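Local coordinates for KLLA0F20702p (PDB 5Y5A), which probably recruits telomerase to telomeres as the yeast Est1 protein, by way of its complex with the telomere protein Cdc13, at residues 13-16 / 17-20; 89-92 / 93-97; 127-130 / 131-134. All coordinates share one frame; numbering follows the deposited sequence.

Contact 1: residues 13-16 / 17-20; sequences SGFQ and KQLQ
The F15 ring meets the side chain of Q18 at its edge: OE1 of Q18 sits near the ring plane, 4.3 Å from CD1 of F15. F12 adds an edge-to-face contact with the same ring, while I41 of helix 33-53 and V89 of helix 78-105 pack against F15, which is buried although Q18 is exposed. Two more flat groups, the amides of Q16 and Q20, lie one turn apart, and their planes stand 71° to each other and therefore do not stack. Their chains leave the helix differently. In Q16, CG stands opposite the backbone N (chi1 -176°) and the chain runs out extended, and its OE1 is held by a hydrogen bond with ND1 of H88. Q20 instead keeps CG beside its own backbone N, which brings that carbon to 3.2 Å from the Q16 carbonyl oxygen. K17 does much the same one turn after S13, with CG 3.3 Å from S13 O, and its chain then runs past the hydroxyl, CE lying 3.7 Å from OG of S13. Beneath these side chains, four successive backbone bonds tie each residue of 13-16 to the one four places on; the first, from K17 N to S13 O, is 3.0 Å long and nearly straight at 167°. L19, on the inner side with F15, reaches I38, I41, V89 and I93. The result is an amphipathic helix at the surface, its apolar side laid against helices 33-53 and 78-105 in the all-helical N-terminal part of Est1.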
loop_
_atom_site.group_PDB
_atom_site.type_symbol
_atom_site.label_atom_id
_atom_site.label_comp_id
_atom_site.label_asym_id
_atom_site.label_seq_id
_atom_site.Cartn_x
_atom_site.Cartn_y
_atom_site.Cartn_z
ATOM N N SER A 13 11.772 -27.159 11.772
ATOM C CA SER A 13 12.630 -27.714 10.739
ATOM C C SER A 13 12.307 -29.195 10.563
ATOM O O SER A 13 12.273 -29.710 9.445
ATOM C CB SER A 13 14.102 -27.517 11.095
ATOM O OG SER A 13 14.936 -28.267 10.233
ATOM N N GLY A 14 12.049 -29.865 11.682
ATOM C CA GLY A 14 11.679 -31.267 11.682
ATOM C C GLY A 14 10.346 -31.538 11.012
ATOM O O GLY A 14 10.171 -32.568 10.366
ATOM N N PHE A 15 9.398 -30.619 11.168
ATOM C CA PHE A 15 8.113 -30.750 10.497
ATOM C C PHE A 15 8.332 -30.735 8.998
ATOM O O PHE A 15 7.786 -31.563 8.267
ATOM C CB PHE A 15 7.159 -29.622 10.894
ATOM C CG PHE A 15 6.744 -29.658 12.332
ATOM C CD1 PHE A 15 6.810 -30.832 13.054
ATOM C CD2 PHE A 15 6.286 -28.515 12.961
ATOM C CE1 PHE A 15 6.430 -30.866 14.377
ATOM C CE2 PHE A 15 5.905 -28.547 14.286
ATOM C CZ PHE A 15 5.978 -29.720 14.993
ATOM N N GLN A 16 9.139 -29.776 8.556
ATOM C CA GLN A 16 9.460 -29.615 7.147
ATOM C C GLN A 16 10.057 -30.896 6.576
ATOM O O GLN A 16 9.556 -31.430 5.587
ATOM C CB GLN A 16 10.422 -28.442 6.955
ATOM C CG GLN A 16 10.741 -28.116 5.507
ATOM C CD GLN A 16 11.478 -26.803 5.361
ATOM O OE1 GLN A 16 11.289 -25.884 6.156
ATOM N NE2 GLN A 16 12.328 -26.707 4.345
ATOM N N LYS A 17 11.108 -31.399 7.219
ATOM C CA LYS A 17 11.802 -32.596 6.744
ATOM C C LYS A 17 10.885 -33.814 6.714
ATOM O O LYS A 17 10.980 -34.646 5.814
ATOM C CB LYS A 17 13.032 -32.882 7.610
ATOM C CG LYS A 17 14.050 -31.749 7.599
ATOM C CD LYS A 17 15.379 -32.138 8.233
ATOM C CE LYS A 17 16.364 -30.978 8.140
ATOM N NZ LYS A 17 17.721 -31.317 8.646
ATOM N N GLN A 18 9.996 -33.910 7.698
ATOM C CA GLN A 18 8.998 -34.971 7.726
ATOM C C GLN A 18 8.093 -34.923 6.496
ATOM O O GLN A 18 7.849 -35.944 5.853
ATOM C CB GLN A 18 8.152 -34.880 8.999
ATOM C CG GLN A 18 8.837 -35.431 10.241
ATOM C CD GLN A 18 7.930 -35.441 11.459
ATOM O OE1 GLN A 18 6.883 -34.794 11.475
ATOM N NE2 GLN A 18 8.329 -36.184 12.487
ATOM N N LEU A 19 7.608 -33.730 6.167
ATOM C CA LEU A 19 6.655 -33.561 5.074
ATOM C C LEU A 19 7.301 -33.683 3.695
ATOM O O LEU A 19 6.637 -34.059 2.727
ATOM C CB LEU A 19 5.945 -32.212 5.201
ATOM C CG LEU A 19 4.901 -32.160 6.317
ATOM C CD1 LEU A 19 4.327 -30.766 6.466
ATOM C CD2 LEU A 19 3.797 -33.178 6.056
ATOM N N GLN A 20 8.588 -33.363 3.606
ATOM C CA GLN A 20 9.318 -33.492 2.348
ATOM C C GLN A 20 9.375 -34.948 1.915
ATOM O O GLN A 20 9.227 -35.266 0.734
ATOM C CB GLN A 20 10.731 -32.925 2.481
ATOM C CG GLN A 20 10.770 -31.412 2.636
ATOM C CD GLN A 20 12.165 -30.889 2.925
ATOM O OE1 GLN A 20 13.069 -31.654 3.269
ATOM N NE2 GLN A 20 12.346 -29.578 2.784
#

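Contact 2: residues 89-92 / 93-97; sequences VHYP and IFKYF
I93 bears closely on the backbone of V89: its CG1 lies 3.1 Å from V89 O, and CD1 follows it past the same oxygen at 3.2 Å. This is the tight side of the turn. P92 has no N-H for the turn before it, and the helix is kinked there; I93 N stands 3.7 Å from V89 O, and the I93 side chain comes closer to that oxygen than its own amide does. Across the proline, F94 N still gives H90 O an almost straight bond of 3.0 Å (172°), while CD2 of F94 comes within 3.5 Å of that oxygen. Both residues are buried. The H90 imidazole is held at both nitrogens, ND1 by the hydroxyl of Y134 and NE2 by NE2 of H42, which fixes the rotation of its ring; the F94 ring stacks on Y201.

The solvent side is looser. CB of K95 stands over one face of the Y91 ring, offset toward its rim, and CD passes 3.7 Å from CE2 of Y91 as the extended lysine chain heads outward. Nearby, the bond from Y96 N to P92 O is stretched to 3.3 Å, and the donor sits 39° out of the carbonyl plane. This is a proline-kinked amphipathic helix, one face packed against helices 7-21, 33-53, 113-144 and 179-206 in the helical bundle of Est1, whose family belongs to the TPR clan.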
loop_
_atom_site.group_PDB
_atom_site.type_symbol
_atom_site.label_atom_id
_atom_site.label_comp_id
_atom_site.label_asym_id
_atom_site.label_seq_id
_atom_site.Cartn_x
_atom_site.Cartn_y
_atom_site.Cartn_z
ATOM N N VAL A 89 5.949 -25.585 7.165
ATOM C CA VAL A 89 4.889 -26.568 6.980
ATOM C C VAL A 89 4.028 -26.264 5.760
ATOM O O VAL A 89 3.876 -27.104 4.876
ATOM C CB VAL A 89 3.977 -26.649 8.214
ATOM C CG1 VAL A 89 2.905 -27.699 8.005
ATOM C CG2 VAL A 89 4.795 -26.945 9.457
ATOM N N HIS A 90 3.418 -25.097 5.740
ATOM C CA HIS A 90 2.517 -24.739 4.673
ATOM C C HIS A 90 3.142 -24.299 3.383
ATOM O O HIS A 90 2.786 -24.794 2.340
ATOM C CB HIS A 90 1.552 -23.679 5.143
ATOM C CG HIS A 90 0.620 -24.151 6.198
ATOM N ND1 HIS A 90 -0.182 -23.299 6.915
ATOM C CD2 HIS A 90 0.365 -25.390 6.666
ATOM C CE1 HIS A 90 -0.896 -23.993 7.777
ATOM N NE2 HIS A 90 -0.581 -25.264 7.647
ATOM N N TYR A 91 4.050 -23.351 3.439
ATOM C CA TYR A 91 4.697 -22.895 2.207
ATOM C C TYR A 91 5.322 -24.038 1.391
ATOM O O TYR A 91 5.134 -24.082 0.175
ATOM C CB TYR A 91 5.772 -21.838 2.480
ATOM C CG TYR A 91 6.470 -21.417 1.208
ATOM C CD1 TYR A 91 5.877 -20.509 0.338
ATOM C CD2 TYR A 91 7.703 -21.954 0.855
ATOM C CE1 TYR A 91 6.500 -20.135 -0.837
ATOM C CE2 TYR A 91 8.333 -21.585 -0.319
ATOM C CZ TYR A 91 7.730 -20.676 -1.159
ATOM O OH TYR A 91 8.358 -20.309 -2.325
ATOM N N PRO A 92 6.075 -24.951 2.041
ATOM C CA PRO A 92 6.673 -26.014 1.221
ATOM C C PRO A 92 5.638 -26.915 0.549
ATOM O O PRO A 92 5.895 -27.423 -0.542
ATOM C CB PRO A 92 7.511 -26.807 2.230
ATOM C CG PRO A 92 6.937 -26.477 3.554
ATOM C CD PRO A 92 6.510 -25.054 3.446
ATOM N N ILE A 93 4.490 -27.107 1.189
ATOM C CA ILE A 93 3.398 -27.846 0.567
ATOM C C ILE A 93 2.860 -27.089 -0.646
ATOM O O ILE A 93 2.761 -27.645 -1.737
ATOM C CB ILE A 93 2.243 -28.098 1.550
ATOM C CG1 ILE A 93 2.697 -28.998 2.699
ATOM C CG2 ILE A 93 1.067 -28.737 0.830
ATOM C CD1 ILE A 93 1.641 -29.188 3.773
ATOM N N PHE A 94 2.524 -25.818 -0.445
ATOM C CA PHE A 94 1.949 -24.997 -1.506
ATOM C C PHE A 94 2.898 -24.842 -2.690
ATOM O O PHE A 94 2.467 -24.807 -3.841
ATOM C CB PHE A 94 1.566 -23.629 -0.959
ATOM C CG PHE A 94 0.228 -23.606 -0.286
ATOM C CD1 PHE A 94 -0.889 -24.130 -0.919
ATOM C CD2 PHE A 94 0.083 -23.070 0.986
ATOM C CE1 PHE A 94 -2.132 -24.113 -0.303
ATOM C CE2 PHE A 94 -1.159 -23.051 1.614
ATOM C CZ PHE A 94 -2.266 -23.574 0.967
ATOM N N LYS A 95 4.190 -24.754 -2.396
ATOM C CA LYS A 95 5.208 -24.667 -3.433
ATOM C C LYS A 95 5.195 -25.910 -4.320
ATOM O O LYS A 95 5.308 -25.807 -5.541
ATOM C CB LYS A 95 6.590 -24.470 -2.807
ATOM C CG LYS A 95 7.713 -24.275 -3.814
ATOM C CD LYS A 95 9.000 -23.848 -3.126
ATOM C CE LYS A 95 10.172 -23.853 -4.092
ATOM N NZ LYS A 95 11.459 -23.600 -3.387
ATOM N N TYR A 96 5.041 -27.080 -3.704
ATOM C CA TYR A 96 5.048 -28.344 -4.439
ATOM C C TYR A 96 3.872 -28.434 -5.401
ATOM O O TYR A 96 4.005 -28.952 -6.508
ATOM C CB TYR A 96 5.028 -29.533 -3.476
ATOM C CG TYR A 96 4.962 -30.883 -4.164
ATOM C CD1 TYR A 96 6.108 -31.482 -4.673
ATOM C CD2 TYR A 96 3.752 -31.560 -4.301
ATOM C CE1 TYR A 96 6.053 -32.716 -5.304
ATOM C CE2 TYR A 96 3.687 -32.795 -4.929
ATOM C CZ TYR A 96 4.841 -33.367 -5.429
ATOM O OH TYR A 96 4.785 -34.595 -6.055
ATOM N N PHE A 97 2.720 -27.936 -4.970
ATOM C CA PHE A 97 1.542 -27.887 -5.826
ATOM C C PHE A 97 1.725 -26.902 -6.981
ATOM O O PHE A 97 1.178 -27.102 -8.068
ATOM C CB PHE A 97 0.306 -27.517 -5.007
ATOM C CG PHE A 97 -0.251 -28.659 -4.214
ATOM C CD1 PHE A 97 0.380 -29.094 -3.064
ATOM C CD2 PHE A 97 -1.405 -29.302 -4.624
ATOM C CE1 PHE A 97 -0.129 -30.152 -2.339
ATOM C CE2 PHE A 97 -1.917 -30.362 -3.905
ATOM C CZ PHE A 97 -1.281 -30.785 -2.759
#

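Contact 3: residues 127-130 / 131-134; sequences FPQI and HKLY
I130 lies alongside Y134, the two side chains pointing the same way, with CG2 of I130 4.2 Å from CE2 of the tyrosine ring. They occupy the inner side of a proline-kinked helix in the Est1 family region, a member of the TPR clan. Y134 keeps CG beside its backbone N (chi1 -67°), which carries the ring back toward the preceding turn, CD2 coming to 3.4 Å from I130 O. F127 is also buried, packed on S198, Q199 and K202 of helix 179-206; its ring meets CB of H131 at an oblique angle, CE2 being 4.3 Å from that carbon.

Toward solvent, at K132, the packing is slighter. Q129, which also touches H42 of helix 33-53, bends its chain after CG, and this takes its amide across the extended K132 chain, with NE2 of Q129 4.1 Å from CD of the lysine; this is a loose van der Waals approach. L133, one turn after Q129, also faces helix 33-53, where it packs on H42, I45 and M46. The backbone also records the kink. Neither P128 N nor Q129 N is bonded to the turn before, and K132 N reaches P128 O at 3.0 Å from 38° above the carbonyl plane. At the next residue, the amide of L133 is shared: L133 N gives its main bond to Q129 O, at 2.9 Å, and a weak one to I130 O, at 3.3 Å and an angle of only 121°.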
loop_
_atom_site.group_PDB
_atom_site.type_symbol
_atom_site.label_atom_id
_atom_site.label_comp_id
_atom_site.label_asym_id
_atom_site.label_seq_id
_atom_site.Cartn_x
_atom_site.Cartn_y
_atom_site.Cartn_z
ATOM N N PHE A 127 -6.366 -28.695 1.986
ATOM C CA PHE A 127 -6.605 -27.270 2.182
ATOM C C PHE A 127 -7.530 -26.911 3.354
ATOM O O PHE A 127 -7.276 -25.926 4.047
ATOM C CB PHE A 127 -7.158 -26.637 0.900
ATOM C CG PHE A 127 -7.155 -25.133 0.931
ATOM C CD1 PHE A 127 -6.019 -24.426 0.589
ATOM C CD2 PHE A 127 -8.280 -24.431 1.331
ATOM C CE1 PHE A 127 -6.006 -23.043 0.632
ATOM C CE2 PHE A 127 -8.276 -23.051 1.378
ATOM C CZ PHE A 127 -7.140 -22.354 1.026
ATOM N N PRO A 128 -8.611 -27.681 3.575
ATOM C CA PRO A 128 -9.442 -27.300 4.724
ATOM C C PRO A 128 -8.722 -27.377 6.073
ATOM O O PRO A 128 -9.095 -26.651 6.993
ATOM C CB PRO A 128 -10.591 -28.309 4.667
ATOM C CG PRO A 128 -10.708 -28.641 3.225
ATOM C CD PRO A 128 -9.294 -28.672 2.722
ATOM N N GLN A 129 -7.714 -28.235 6.189
ATOM C CA GLN A 129 -6.959 -28.350 7.433
ATOM C C GLN A 129 -6.063 -27.136 7.632
ATOM O O GLN A 129 -6.018 -26.553 8.718
ATOM C CB GLN A 129 -6.125 -29.632 7.443
ATOM C CG GLN A 129 -6.954 -30.886 7.652
ATOM C CD GLN A 129 -7.862 -30.766 8.861
ATOM O OE1 GLN A 129 -7.396 -30.557 9.983
ATOM N NE2 GLN A 129 -9.167 -30.878 8.636
ATOM N N ILE A 130 -5.355 -26.770 6.569
ATOM C CA ILE A 130 -4.491 -25.602 6.567
ATOM C C ILE A 130 -5.280 -24.368 6.953
ATOM O O ILE A 130 -4.858 -23.589 7.807
ATOM C CB ILE A 130 -3.849 -25.383 5.186
ATOM C CG1 ILE A 130 -2.969 -26.580 4.821
ATOM C CG2 ILE A 130 -3.042 -24.087 5.171
ATOM C CD1 ILE A 130 -2.362 -26.485 3.445
ATOM N N HIS A 131 -6.433 -24.202 6.321
ATOM C CA HIS A 131 -7.286 -23.061 6.606
ATOM C C HIS A 131 -7.757 -23.083 8.053
ATOM O O HIS A 131 -7.863 -22.037 8.693
ATOM C CB HIS A 131 -8.489 -23.037 5.667
ATOM C CG HIS A 131 -9.362 -21.839 5.849
ATOM N ND1 HIS A 131 -10.488 -21.851 6.645
ATOM C CD2 HIS A 131 -9.266 -20.582 5.354
ATOM C CE1 HIS A 131 -11.050 -20.656 6.625
ATOM N NE2 HIS A 131 -10.330 -19.868 5.848
ATOM N N LYS A 132 -8.027 -24.278 8.566
ATOM C CA LYS A 132 -8.531 -24.425 9.925
ATOM C C LYS A 132 -7.487 -24.053 10.963
ATOM O O LYS A 132 -7.823 -23.468 11.984
ATOM C CB LYS A 132 -9.022 -25.852 10.176
ATOM C CG LYS A 132 -10.475 -26.068 9.791
ATOM C CD LYS A 132 -10.929 -27.493 10.060
ATOM C CE LYS A 132 -12.351 -27.713 9.558
ATOM N NZ LYS A 132 -12.807 -29.118 9.739
ATOM N N LEU A 133 -6.227 -24.388 10.708
ATOM C CA LEU A 133 -5.155 -24.065 11.646
ATOM C C LEU A 133 -5.100 -22.564 11.945
ATOM O O LEU A 133 -4.907 -22.150 13.089
ATOM C CB LEU A 133 -3.813 -24.537 11.100
ATOM C CG LEU A 133 -2.608 -24.340 12.022
ATOM C CD1 LEU A 133 -2.707 -25.236 13.238
ATOM C CD2 LEU A 133 -1.336 -24.631 11.273
ATOM N N TYR A 134 -5.294 -21.751 10.917
ATOM C CA TYR A 134 -5.216 -20.304 11.080
ATOM C C TYR A 134 -6.504 -19.701 11.620
ATOM O O TYR A 134 -6.469 -18.827 12.485
ATOM C CB TYR A 134 -4.853 -19.646 9.755
ATOM C CG TYR A 134 -3.457 -19.983 9.305
ATOM C CD1 TYR A 134 -2.356 -19.647 10.088
ATOM C CD2 TYR A 134 -3.234 -20.636 8.102
ATOM C CE1 TYR A 134 -1.075 -19.957 9.686
ATOM C CE2 TYR A 134 -1.953 -20.947 7.690
ATOM C CZ TYR A 134 -0.880 -20.608 8.485
ATOM O OH TYR A 134 0.394 -20.916 8.077
#

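Overall arrangement
Contacts 1, 2 and 3 follow one another along the chain on helices 7-21, 78-105 and 113-144, all on the same side of the chain's centre. Contact 2 is the middle member. Its centre lies about 11 Å from that of contact 1 and about 13 Å from that of contact 3, and it touches both: F15 and L19 pack on helix 78-105 from one neighbour, and from the other F127 CE1 comes to 3.8 Å from F94 CZ. Contacts 1 and 3 do not meet, their nearest atoms being about 8 Å apart. Helix 78-105 thus joins helix 7-21 to helix 113-144, and with helix 33-53, which touches all three, they pack together as part of the N-terminal helical region of Est1.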